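Local atomic coordinates of benzoylformate decarboxylase (Mycobacterium smegmatis, PDB entry 4Q9D), a protein that belongs to the thiamine pyrophosphate enzyme family and is built on three parallel-sheet alpha/beta domains, with a magnesium ion bound in the C-terminal one. Residues B[22-27]-B[58-63]; B[45-48]-B[52-55]; B[94-99]-B[143-148]; B[442-447]-B[454-459]. One frame throughout, in Å; residues are numbered along the deposited sequence.

Contact 1 of 4, residues B[22-27]-B[58-63]; sequences TVFGNP and DGFAQA
Half a helical turn before Phe60, whose ring packs on Phe24, Asp58 OD1 is gripped by two side chains. Gln62 NE2 donates to Asp58 OD1 at 3.0 Å and Thr93 OG1 bonds to the same oxygen. The Gln62 bond is fairly straight (160°) and comes from above the carboxylate plane. Asp58 OD2 bonds to Trp407 NE1, so both carboxylate oxygens are held.

The contact itself is apolar. It joins strand 22-25 of the N-terminal parallel sheet to helix 50-64, which packs on that sheet. Phe24 CZ comes over one face of the Phe60 ring, 3.3 Å from Phe60 CG and 3.5 Å from Phe60 CB. The ring planes lie at 58° and their centroids are 5.1 Å apart, so the pair is oblique. With chi1 at -173°, the Phe60 ring is swung to the far side from its own amide nitrogen and meets the strand. Farther out, Thr22 OG1 lies 3.9 Å from Phe60 CZ. Leu417 of helix 408-421 touches both rings.

No hydrogen bond crosses between the segments. Their cohesion rests on close ring packing, while the polar grip on Asp58 ties helix 50-64 to Thr93 and Trp407 outside it.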
loop_
_atom_site.group_PDB
_atom_site.type_symbol
_atom_site.label_atom_id
_atom_site.label_comp_id
_atom_site.label_asym_id
_atom_site.label_seq_id
_atom_site.Cartn_x
_atom_site.Cartn_y
_atom_site.Cartn_z
ATOM N N THR B 22 -5.034 25.643 17.108
ATOM C CA THR B 22 -6.188 24.918 17.618
ATOM C C THR B 22 -6.045 23.445 17.265
ATOM O O THR B 22 -5.810 23.100 16.110
ATOM C CB THR B 22 -7.491 25.460 17.027
ATOM O OG1 THR B 22 -7.565 26.879 17.257
ATOM C CG2 THR B 22 -8.707 24.747 17.647
ATOM N N VAL B 23 -6.191 22.579 18.262
ATOM C CA VAL B 23 -6.041 21.148 18.046
ATOM C C VAL B 23 -7.368 20.471 18.324
ATOM O O VAL B 23 -7.941 20.658 19.393
ATOM C CB VAL B 23 -4.959 20.551 19.005
ATOM C CG1 VAL B 23 -4.881 19.015 18.880
ATOM C CG2 VAL B 23 -3.596 21.198 18.766
ATOM N N PHE B 24 -7.848 19.683 17.368
ATOM C CA PHE B 24 -9.073 18.909 17.544
ATOM C C PHE B 24 -8.666 17.484 17.804
ATOM O O PHE B 24 -7.822 16.933 17.102
ATOM C CB PHE B 24 -9.933 18.969 16.273
ATOM C CG PHE B 24 -10.402 20.351 15.957
ATOM C CD1 PHE B 24 -9.560 21.243 15.330
ATOM C CD2 PHE B 24 -11.673 20.774 16.345
ATOM C CE1 PHE B 24 -9.971 22.560 15.056
ATOM C CE2 PHE B 24 -12.088 22.069 16.091
ATOM C CZ PHE B 24 -11.234 22.973 15.454
ATOM N N GLY B 25 -9.238 16.871 18.819
ATOM C CA GLY B 25 -8.915 15.488 19.003
ATOM C C GLY B 25 -9.590 14.855 20.185
ATOM O O GLY B 25 -10.499 15.404 20.797
ATOM N N ASN B 26 -9.106 13.664 20.488
ATOM C CA ASN B 26 -9.481 12.947 21.668
ATOM C C ASN B 26 -8.192 12.282 22.196
ATOM O O ASN B 26 -7.613 11.411 21.547
ATOM C CB ASN B 26 -10.560 11.910 21.318
ATOM C CG ASN B 26 -11.021 11.149 22.520
ATOM O OD1 ASN B 26 -10.297 10.289 23.046
ATOM N ND2 ASN B 26 -12.225 11.457 22.984
ATOM N N PRO B 27 -7.759 12.677 23.389
ATOM C CA PRO B 27 -6.436 12.329 23.925
ATOM C C PRO B 27 -6.342 10.872 24.408
ATOM O O PRO B 27 -7.321 10.299 24.889
ATOM C CB PRO B 27 -6.302 13.276 25.120
ATOM C CG PRO B 27 -7.712 13.433 25.609
ATOM C CD PRO B 27 -8.617 13.330 24.396
ATOM N N ASP B 58 -12.524 19.657 10.010
ATOM C CA ASP B 58 -12.855 19.911 8.601
ATOM C C ASP B 58 -13.728 21.183 8.524
ATOM O O ASP B 58 -13.407 22.138 7.812
ATOM C CB ASP B 58 -13.604 18.686 8.043
ATOM C CG ASP B 58 -13.838 18.738 6.542
ATOM O OD1 ASP B 58 -13.463 19.726 5.858
ATOM O OD2 ASP B 58 -14.390 17.726 6.020
ATOM N N GLY B 59 -14.809 21.221 9.294
ATOM C CA GLY B 59 -15.669 22.403 9.297
ATOM C C GLY B 59 -14.948 23.674 9.744
ATOM O O GLY B 59 -15.146 24.748 9.167
ATOM N N PHE B 60 -14.088 23.543 10.757
ATOM C CA PHE B 60 -13.281 24.654 11.246
ATOM C C PHE B 60 -12.387 25.206 10.160
ATOM O O PHE B 60 -12.356 26.433 9.918
ATOM C CB PHE B 60 -12.426 24.204 12.454
ATOM C CG PHE B 60 -11.666 25.346 13.157
ATOM C CD1 PHE B 60 -12.299 26.141 14.118
ATOM C CD2 PHE B 60 -10.313 25.586 12.890
ATOM C CE1 PHE B 60 -11.599 27.158 14.793
ATOM C CE2 PHE B 60 -9.593 26.596 13.569
ATOM C CZ PHE B 60 -10.238 27.381 14.513
ATOM N N ALA B 61 -11.641 24.312 9.511
ATOM C CA ALA B 61 -10.745 24.702 8.427
ATOM C C ALA B 61 -11.499 25.346 7.258
ATOM O O ALA B 61 -11.039 26.317 6.631
ATOM C CB ALA B 61 -9.950 23.463 7.938
ATOM N N GLN B 62 -12.666 24.801 6.932
ATOM C CA GLN B 62 -13.401 25.361 5.804
ATOM C C GLN B 62 -13.928 26.762 6.115
ATOM O O GLN B 62 -13.880 27.628 5.268
ATOM C CB GLN B 62 -14.539 24.455 5.400
ATOM C CG GLN B 62 -14.067 23.204 4.674
ATOM C CD GLN B 62 -15.170 22.532 3.910
ATOM O OE1 GLN B 62 -15.784 23.140 3.013
ATOM N NE2 GLN B 62 -15.423 21.250 4.228
ATOM N N ALA B 63 -14.416 26.963 7.340
ATOM C CA ALA B 63 -14.965 28.256 7.765
ATOM C C ALA B 63 -13.874 29.316 7.934
ATOM O O ALA B 63 -14.075 30.471 7.594
ATOM C CB ALA B 63 -15.727 28.099 9.056
#

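Contact 2 of 4, residues B[45-48]-B[52-55]; sequences VLSL and SALA
Ser47 sets its OG anti to its own carbonyl carbon (chi1 -74°), and this lays the hydroxyl against the backbone of Ser52 and Ala53. Ser52 has a similar torsion (chi1 -84°), but its OG leaves the contact; of its side chain, CB is the atom that meets Ser47. Ser52 CB lies 4.0 Å from Ser47 OG.

Ser47 OG lies 3.4 Å from both Ala53 CA and Ala53 N; the angle at the amide is poor and no hydrogen bond forms. Ser47 CB sits alongside the same amide, 3.6 Å from Ala53 N. The Ala53 methyl closes the patch, with its CB 3.9 Å from Ser47 CB. These small side chains let the two backbones come close: the CA atoms of Ser47 and Ala53 are 5.3 Å apart.

The contact sits at the first bend of a beta-alpha-beta crossover. Strand 43-46 ends just before Ser47, helix 50-64 follows, and the chain returns in parallel as strand 68-72 of the same sheet. Polar ties hold the bend from outside. Asn26 ND2 bonds to Ser47 O, and the backbone of Ser47 bonds to that of Gly25. Thr446 OG1 of helix 443-449 bonds to Leu46 O. Leu48 packs on Tyr464 of the second subunit, and on the helix Ser52 touches Pro410.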
loop_
_atom_site.group_PDB
_atom_site.type_symbol
_atom_site.label_atom_id
_atom_site.label_comp_id
_atom_site.label_asym_id
_atom_site.label_seq_id
_atom_site.Cartn_x
_atom_site.Cartn_y
_atom_site.Cartn_z
ATOM N N VAL B 45 -9.721 21.420 21.326
ATOM C CA VAL B 45 -11.158 21.178 21.207
ATOM C C VAL B 45 -11.422 19.696 21.336
ATOM O O VAL B 45 -11.083 18.929 20.447
ATOM C CB VAL B 45 -11.742 21.721 19.865
ATOM C CG1 VAL B 45 -13.258 21.447 19.798
ATOM C CG2 VAL B 45 -11.447 23.234 19.729
ATOM N N LEU B 46 -12.027 19.297 22.447
ATOM C CA LEU B 46 -12.326 17.901 22.711
ATOM C C LEU B 46 -13.654 17.436 22.097
ATOM O O LEU B 46 -14.697 18.087 22.295
ATOM C CB LEU B 46 -12.390 17.677 24.229
ATOM C CG LEU B 46 -12.842 16.273 24.653
ATOM C CD1 LEU B 46 -11.801 15.221 24.315
ATOM C CD2 LEU B 46 -13.228 16.232 26.148
ATOM N N SER B 47 -13.592 16.315 21.376
ATOM C CA SER B 47 -14.756 15.573 20.884
ATOM C C SER B 47 -14.771 14.244 21.571
ATOM O O SER B 47 -13.701 13.667 21.800
ATOM C CB SER B 47 -14.620 15.253 19.377
ATOM O OG SER B 47 -14.819 16.405 18.605
ATOM N N LEU B 48 -15.973 13.714 21.802
ATOM C CA LEU B 48 -16.150 12.412 22.433
ATOM C C LEU B 48 -15.812 11.196 21.557
ATOM O O LEU B 48 -15.713 10.086 22.078
ATOM C CB LEU B 48 -17.577 12.278 22.990
ATOM C CG LEU B 48 -17.876 13.354 24.069
ATOM C CD1 LEU B 48 -19.317 13.293 24.564
ATOM C CD2 LEU B 48 -16.920 13.221 25.235
ATOM N N SER B 52 -15.995 12.520 14.914
ATOM C CA SER B 52 -16.422 13.887 15.204
ATOM C C SER B 52 -15.238 14.856 15.244
ATOM O O SER B 52 -15.321 15.947 14.714
ATOM C CB SER B 52 -17.148 13.943 16.552
ATOM O OG SER B 52 -18.508 13.603 16.380
ATOM N N ALA B 53 -14.140 14.459 15.883
ATOM C CA ALA B 53 -12.974 15.327 15.949
ATOM C C ALA B 53 -12.514 15.744 14.550
ATOM O O ALA B 53 -12.239 16.906 14.288
ATOM C CB ALA B 53 -11.829 14.611 16.691
ATOM N N LEU B 54 -12.394 14.786 13.643
ATOM C CA LEU B 54 -11.822 15.122 12.356
ATOM C C LEU B 54 -12.823 15.928 11.494
ATOM O O LEU B 54 -12.429 16.887 10.840
ATOM C CB LEU B 54 -11.319 13.856 11.652
ATOM C CG LEU B 54 -10.393 14.042 10.442
ATOM C CD1 LEU B 54 -9.604 12.764 10.209
ATOM C CD2 LEU B 54 -11.258 14.373 9.171
ATOM N N ALA B 55 -14.112 15.570 11.534
ATOM C CA ALA B 55 -15.136 16.306 10.773
ATOM C C ALA B 55 -15.299 17.716 11.337
ATOM O O ALA B 55 -15.554 18.650 10.602
ATOM C CB ALA B 55 -16.495 15.545 10.787
#

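Contact 3 of 4, residues B[94-99]-B[143-148]; sequences PLIITA and MQAYAV. With FMT (formic acid), chain G.
Ile96 packs closely against Ala145 and Tyr146, joining strand 95-101 to helix 138-150 in the N-terminal alpha/beta domain. This helix lies on one face of the parallel sheet. Helix 50-64 lies on the other, where it meets Leu95 and Ile97.

The tight part belongs to the two branches of Ile96. CG2 points at the Ala145 methyl, with Ile96 CG2 and Ala145 CB 4.0 Å apart. The other branch is extended (chi2 172°) and carries CD1 alongside the helix backbone. There Ile96 CD1 lies 3.8 Å from Tyr146 CA and 4.1 Å from Tyr146 CB. The contact is wholly apolar, and no hydrogen bond crosses between the segments. Ala145 also touches Val157 and Leu159 of strand 157-162, which borders strand 95-101.

The looser side begins at the Tyr146 ring. Tyr146 is partly exposed. Its chi1 of 176° puts CG anti to the backbone N, and the ring runs on past Ile96, which meets only the CB end of this side chain. The Tyr146 side chain also packs on Pro67. The outer edge of the ring holds a formic acid molecule, probably from the crystallisation liquor, which also bonds to Val179 N. Tyr146 OH donates to formic acid O1, but the modelled 2.4 Å is very short and its exact length doubtful. Back on the tight side, Ile96 CD1 also lies 3.9 Å from Tyr146 N.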
loop_
_atom_site.group_PDB
_atom_site.type_symbol
_atom_site.label_atom_id
_atom_site.label_comp_id
_atom_site.label_asym_id
_atom_site.label_seq_id
_atom_site.Cartn_x
_atom_site.Cartn_y
_atom_site.Cartn_z
ATOM N N PRO B 94 -7.434 21.301 3.913
ATOM C CA PRO B 94 -6.057 21.160 4.421
ATOM C C PRO B 94 -6.009 20.792 5.901
ATOM O O PRO B 94 -5.889 21.668 6.739
ATOM C CB PRO B 94 -5.431 22.558 4.186
ATOM C CG PRO B 94 -6.599 23.510 4.297
ATOM C CD PRO B 94 -7.814 22.712 3.708
ATOM N N LEU B 95 -6.110 19.507 6.220
ATOM C CA LEU B 95 -6.017 19.081 7.604
ATOM C C LEU B 95 -4.688 18.395 7.845
ATOM O O LEU B 95 -4.275 17.556 7.046
ATOM C CB LEU B 95 -7.142 18.111 7.968
ATOM C CG LEU B 95 -8.568 18.677 7.848
ATOM C CD1 LEU B 95 -9.579 17.639 8.261
ATOM C CD2 LEU B 95 -8.714 19.928 8.730
ATOM N N ILE B 96 -4.046 18.717 8.961
ATOM C CA ILE B 96 -2.867 17.962 9.390
ATOM C C ILE B 96 -3.307 16.979 10.467
ATOM O O ILE B 96 -3.640 17.363 11.599
ATOM C CB ILE B 96 -1.765 18.901 9.895
ATOM C CG1 ILE B 96 -1.369 19.845 8.753
ATOM C CG2 ILE B 96 -0.549 18.098 10.447
ATOM C CD1 ILE B 96 -0.440 20.929 9.189
ATOM N N ILE B 97 -3.355 15.705 10.094
ATOM C CA ILE B 97 -3.820 14.683 11.018
ATOM C C ILE B 97 -2.579 14.061 11.677
ATOM O O ILE B 97 -1.681 13.590 10.982
ATOM C CB ILE B 97 -4.624 13.559 10.296
ATOM C CG1 ILE B 97 -5.618 14.117 9.245
ATOM C CG2 ILE B 97 -5.310 12.653 11.333
ATOM C CD1 ILE B 97 -6.761 14.859 9.869
ATOM N N THR B 98 -2.517 14.071 13.003
ATOM C CA THR B 98 -1.414 13.413 13.714
ATOM C C THR B 98 -1.980 12.375 14.632
ATOM O O THR B 98 -3.130 12.488 15.085
ATOM C CB THR B 98 -0.556 14.400 14.545
ATOM O OG1 THR B 98 -1.316 14.911 15.639
ATOM C CG2 THR B 98 -0.088 15.548 13.657
ATOM N N ALA B 99 -1.174 11.348 14.873
ATOM C CA ALA B 99 -1.492 10.323 15.825
ATOM C C ALA B 99 -0.227 10.021 16.636
ATOM O O ALA B 99 0.874 10.058 16.112
ATOM C CB ALA B 99 -1.935 9.049 15.102
ATOM N N MET B 143 6.432 21.065 9.270
ATOM C CA MET B 143 6.482 22.132 8.261
ATOM C C MET B 143 6.124 21.531 6.915
ATOM O O MET B 143 5.408 22.114 6.107
ATOM C CB MET B 143 7.887 22.768 8.192
ATOM C CG MET B 143 7.951 23.930 7.186
ATOM S SD MET B 143 6.956 25.337 7.757
ATOM C CE MET B 143 5.631 25.318 6.540
ATOM N N GLN B 144 6.662 20.340 6.677
ATOM C CA GLN B 144 6.414 19.635 5.444
ATOM C C GLN B 144 4.922 19.234 5.342
ATOM O O GLN B 144 4.300 19.336 4.248
ATOM C CB GLN B 144 7.370 18.419 5.383
ATOM C CG GLN B 144 7.311 17.629 4.128
ATOM C CD GLN B 144 8.478 16.614 3.987
ATOM O OE1 GLN B 144 8.293 15.586 3.374
ATOM N NE2 GLN B 144 9.687 16.959 4.468
ATOM N N ALA B 145 4.336 18.804 6.466
ATOM C CA ALA B 145 2.926 18.412 6.442
ATOM C C ALA B 145 2.083 19.604 5.986
ATOM O O ALA B 145 1.195 19.462 5.133
ATOM C CB ALA B 145 2.446 17.909 7.799
ATOM N N TYR B 146 2.378 20.773 6.554
ATOM C CA TYR B 146 1.702 22.030 6.204
ATOM C C TYR B 146 1.917 22.360 4.729
ATOM O O TYR B 146 0.985 22.739 4.038
ATOM C CB TYR B 146 2.246 23.189 7.090
ATOM C CG TYR B 146 1.682 24.585 6.769
ATOM C CD1 TYR B 146 0.755 25.189 7.617
ATOM C CD2 TYR B 146 2.123 25.306 5.659
ATOM C CE1 TYR B 146 0.263 26.464 7.356
ATOM C CE2 TYR B 146 1.628 26.580 5.379
ATOM C CZ TYR B 146 0.701 27.146 6.226
ATOM O OH TYR B 146 0.210 28.406 5.957
ATOM N N ALA B 147 3.154 22.213 4.249
ATOM C CA ALA B 147 3.448 22.462 2.848
ATOM C C ALA B 147 2.622 21.571 1.916
ATOM O O ALA B 147 2.055 22.050 0.912
ATOM C CB ALA B 147 4.961 22.297 2.567
ATOM N N VAL B 148 2.529 20.284 2.243
ATOM C CA VAL B 148 1.796 19.364 1.364
ATOM C C VAL B 148 0.286 19.660 1.403
ATOM O O VAL B 148 -0.344 19.751 0.369
ATOM C CB VAL B 148 2.018 17.892 1.703
ATOM C CG1 VAL B 148 1.067 16.982 0.825
ATOM C CG2 VAL B 148 3.515 17.497 1.530
HETATM C C FMT G . 1.347 29.344 2.812
HETATM O O1 FMT G . 0.500 29.355 3.718
HETATM O O2 FMT G . 2.544 29.124 3.047
#

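Contact 4 of 4, residues B[442-447]-B[454-459]; sequences QAIWTA and IVFVVL
Phe456 projects from strand 454-460 toward helix 443-449 and meets Ile444 and Ala447. Strand and helix belong to a beta-alpha-beta crossover of the C-terminal alpha/beta domain. The chain leaves strand 428-433, passes through helices and returns in parallel as strand 454-460. The segments 443-447 and 454-459 run roughly antiparallel, at 149°, with axes 10.8 Å apart.

From CB, which points at the helix, the Phe456 side chain sets CG beside its backbone N. Along the ring, CE2 meets both Ile444 CG2 and Ala447 CB. At the tip, CZ meets Ile444 CG2 again. The ring is sandwiched. One face takes a CH-pi contact from Ile444 CG2, 4.2 Å from the ring centroid and 17° off the normal. The methyl is offset toward the rim, 4.0 Å from Phe456 CE2 and 4.1 Å from Phe456 CZ. Ile444 puts CG1 in the crowded position between its backbone N and carbonyl carbon (chi1 68°), which leaves CG2 to meet the ring. Ile454 CG2, from the same strand as Phe456, lies against the opposite face. Phe437 of helix 434-439 touches both Phe456 and Ile444.

Strand 454-460 runs on to Asn461, which binds the magnesium ion with Glu463 and Asp434.

At the ring edge, near its plane, Ala447 CB lies 4.2 Å from both Phe456 CE2 and Ile454 CD1.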
loop_
_atom_site.group_PDB
_atom_site.type_symbol
_atom_site.label_atom_id
_atom_site.label_comp_id
_atom_site.label_asym_id
_atom_site.label_seq_id
_atom_site.Cartn_x
_atom_site.Cartn_y
_atom_site.Cartn_z
ATOM N N GLN B 442 -22.645 12.488 19.375
ATOM C CA GLN B 442 -21.850 12.982 20.518
ATOM C C GLN B 442 -21.208 14.334 20.238
ATOM O O GLN B 442 -20.770 15.018 21.173
ATOM C CB GLN B 442 -20.746 11.975 20.945
ATOM C CG GLN B 442 -21.215 10.496 20.995
ATOM C CD GLN B 442 -20.929 9.777 19.682
ATOM O OE1 GLN B 442 -21.138 10.344 18.604
ATOM N NE2 GLN B 442 -20.392 8.544 19.765
ATOM N N ALA B 443 -21.097 14.715 18.964
ATOM C CA ALA B 443 -20.497 16.023 18.666
ATOM C C ALA B 443 -21.302 17.162 19.315
ATOM O O ALA B 443 -20.756 18.217 19.547
ATOM C CB ALA B 443 -20.369 16.262 17.161
ATOM N N ILE B 444 -22.604 16.967 19.571
ATOM C CA ILE B 444 -23.395 18.076 20.110
ATOM C C ILE B 444 -22.945 18.458 21.540
ATOM O O ILE B 444 -23.170 19.575 21.998
ATOM C CB ILE B 444 -24.916 17.812 20.048
ATOM C CG1 ILE B 444 -25.323 16.705 20.999
ATOM C CG2 ILE B 444 -25.346 17.453 18.619
ATOM C CD1 ILE B 444 -26.814 16.322 20.823
ATOM N N TRP B 445 -22.255 17.538 22.208
ATOM C CA TRP B 445 -21.704 17.798 23.543
ATOM C C TRP B 445 -20.671 18.901 23.441
ATOM O O TRP B 445 -20.614 19.786 24.289
ATOM C CB TRP B 445 -21.064 16.522 24.126
ATOM C CG TRP B 445 -20.441 16.714 25.469
ATOM C CD1 TRP B 445 -21.087 16.741 26.677
ATOM C CD2 TRP B 445 -19.042 16.877 25.757
ATOM N NE1 TRP B 445 -20.178 16.926 27.690
ATOM C CE2 TRP B 445 -18.919 17.011 27.164
ATOM C CE3 TRP B 445 -17.884 16.946 24.963
ATOM C CZ2 TRP B 445 -17.677 17.209 27.804
ATOM C CZ3 TRP B 445 -16.634 17.126 25.605
ATOM C CH2 TRP B 445 -16.553 17.254 27.007
ATOM N N THR B 446 -19.837 18.835 22.408
ATOM C CA THR B 446 -18.843 19.882 22.176
ATOM C C THR B 446 -19.527 21.226 21.887
ATOM O O THR B 446 -19.060 22.272 22.339
ATOM C CB THR B 446 -17.904 19.494 21.004
ATOM O OG1 THR B 446 -17.287 18.241 21.290
ATOM C CG2 THR B 446 -16.807 20.550 20.781
ATOM N N ALA B 447 -20.632 21.201 21.138
ATOM C CA ALA B 447 -21.392 22.436 20.888
ATOM C C ALA B 447 -21.869 23.044 22.229
ATOM O O ALA B 447 -21.763 24.248 22.457
ATOM C CB ALA B 447 -22.614 22.146 19.955
ATOM N N ILE B 454 -25.599 27.239 17.409
ATOM C CA ILE B 454 -26.003 26.282 16.413
ATOM C C ILE B 454 -27.413 25.801 16.720
ATOM O O ILE B 454 -27.722 25.402 17.846
ATOM C CB ILE B 454 -25.072 25.060 16.379
ATOM C CG1 ILE B 454 -23.602 25.489 16.228
ATOM C CG2 ILE B 454 -25.504 24.112 15.249
ATOM C CD1 ILE B 454 -22.660 24.304 16.371
ATOM N N VAL B 455 -28.262 25.831 15.705
ATOM C CA VAL B 455 -29.604 25.283 15.836
ATOM C C VAL B 455 -29.663 24.036 14.980
ATOM O O VAL B 455 -29.598 24.119 13.751
ATOM C CB VAL B 455 -30.691 26.291 15.359
ATOM C CG1 VAL B 455 -32.069 25.687 15.554
ATOM C CG2 VAL B 455 -30.559 27.625 16.116
ATOM N N PHE B 456 -29.743 22.879 15.625
ATOM C CA PHE B 456 -29.826 21.604 14.914
ATOM C C PHE B 456 -31.318 21.312 14.726
ATOM O O PHE B 456 -32.045 21.125 15.707
ATOM C CB PHE B 456 -29.196 20.463 15.758
ATOM C CG PHE B 456 -27.709 20.632 16.022
ATOM C CD1 PHE B 456 -26.764 20.284 15.055
ATOM C CD2 PHE B 456 -27.263 21.143 17.227
ATOM C CE1 PHE B 456 -25.380 20.430 15.296
ATOM C CE2 PHE B 456 -25.871 21.300 17.485
ATOM C CZ PHE B 456 -24.940 20.953 16.506
ATOM N N VAL B 457 -31.770 21.266 13.484
ATOM C CA VAL B 457 -33.154 20.944 13.203
ATOM C C VAL B 457 -33.196 19.527 12.675
ATOM O O VAL B 457 -32.751 19.245 11.561
ATOM C CB VAL B 457 -33.748 21.883 12.157
ATOM C CG1 VAL B 457 -35.194 21.447 11.810
ATOM C CG2 VAL B 457 -33.689 23.300 12.634
ATOM N N VAL B 458 -33.717 18.625 13.489
ATOM C CA VAL B 458 -33.675 17.205 13.172
ATOM C C VAL B 458 -35.024 16.714 12.657
ATOM O O VAL B 458 -36.032 16.790 13.349
ATOM C CB VAL B 458 -33.248 16.384 14.422
ATOM C CG1 VAL B 458 -33.326 14.897 14.138
ATOM C CG2 VAL B 458 -31.825 16.785 14.867
ATOM N N LEU B 459 -35.029 16.195 11.440
ATOM C CA LEU B 459 -36.260 15.721 10.821
ATOM C C LEU B 459 -36.500 14.254 11.142
ATOM O O LEU B 459 -35.890 13.349 10.556
ATOM C CB LEU B 459 -36.221 15.971 9.305
ATOM C CG LEU B 459 -36.259 17.437 8.836
ATOM C CD1 LEU B 459 -34.977 18.156 9.094
ATOM C CD2 LEU B 459 -36.562 17.475 7.335
#

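How the contacts relate
From the N terminus, contact 1 opens on strand 22-25 and closes on helix 50-64. Contact 2 lies within that span: it opens on strand 43-46 and closes early on the same helix. Contact 3 follows in series, from strand 95-101 to helix 138-150. Contact 4 comes much later, as a short loop from helix 443-449 to strand 454-460. None of the loops cross. Contacts 1 to 3 reach one parallel sheet, and Leu54 and Ala61 of helix 50-64 touch segment 94-99. Contact 4 belongs to the C-terminal domain but meets contact 2, where Leu46 and Leu48 pack on Trp445. Contacts 3 and 4 do not touch; their centres are about 28 Å apart.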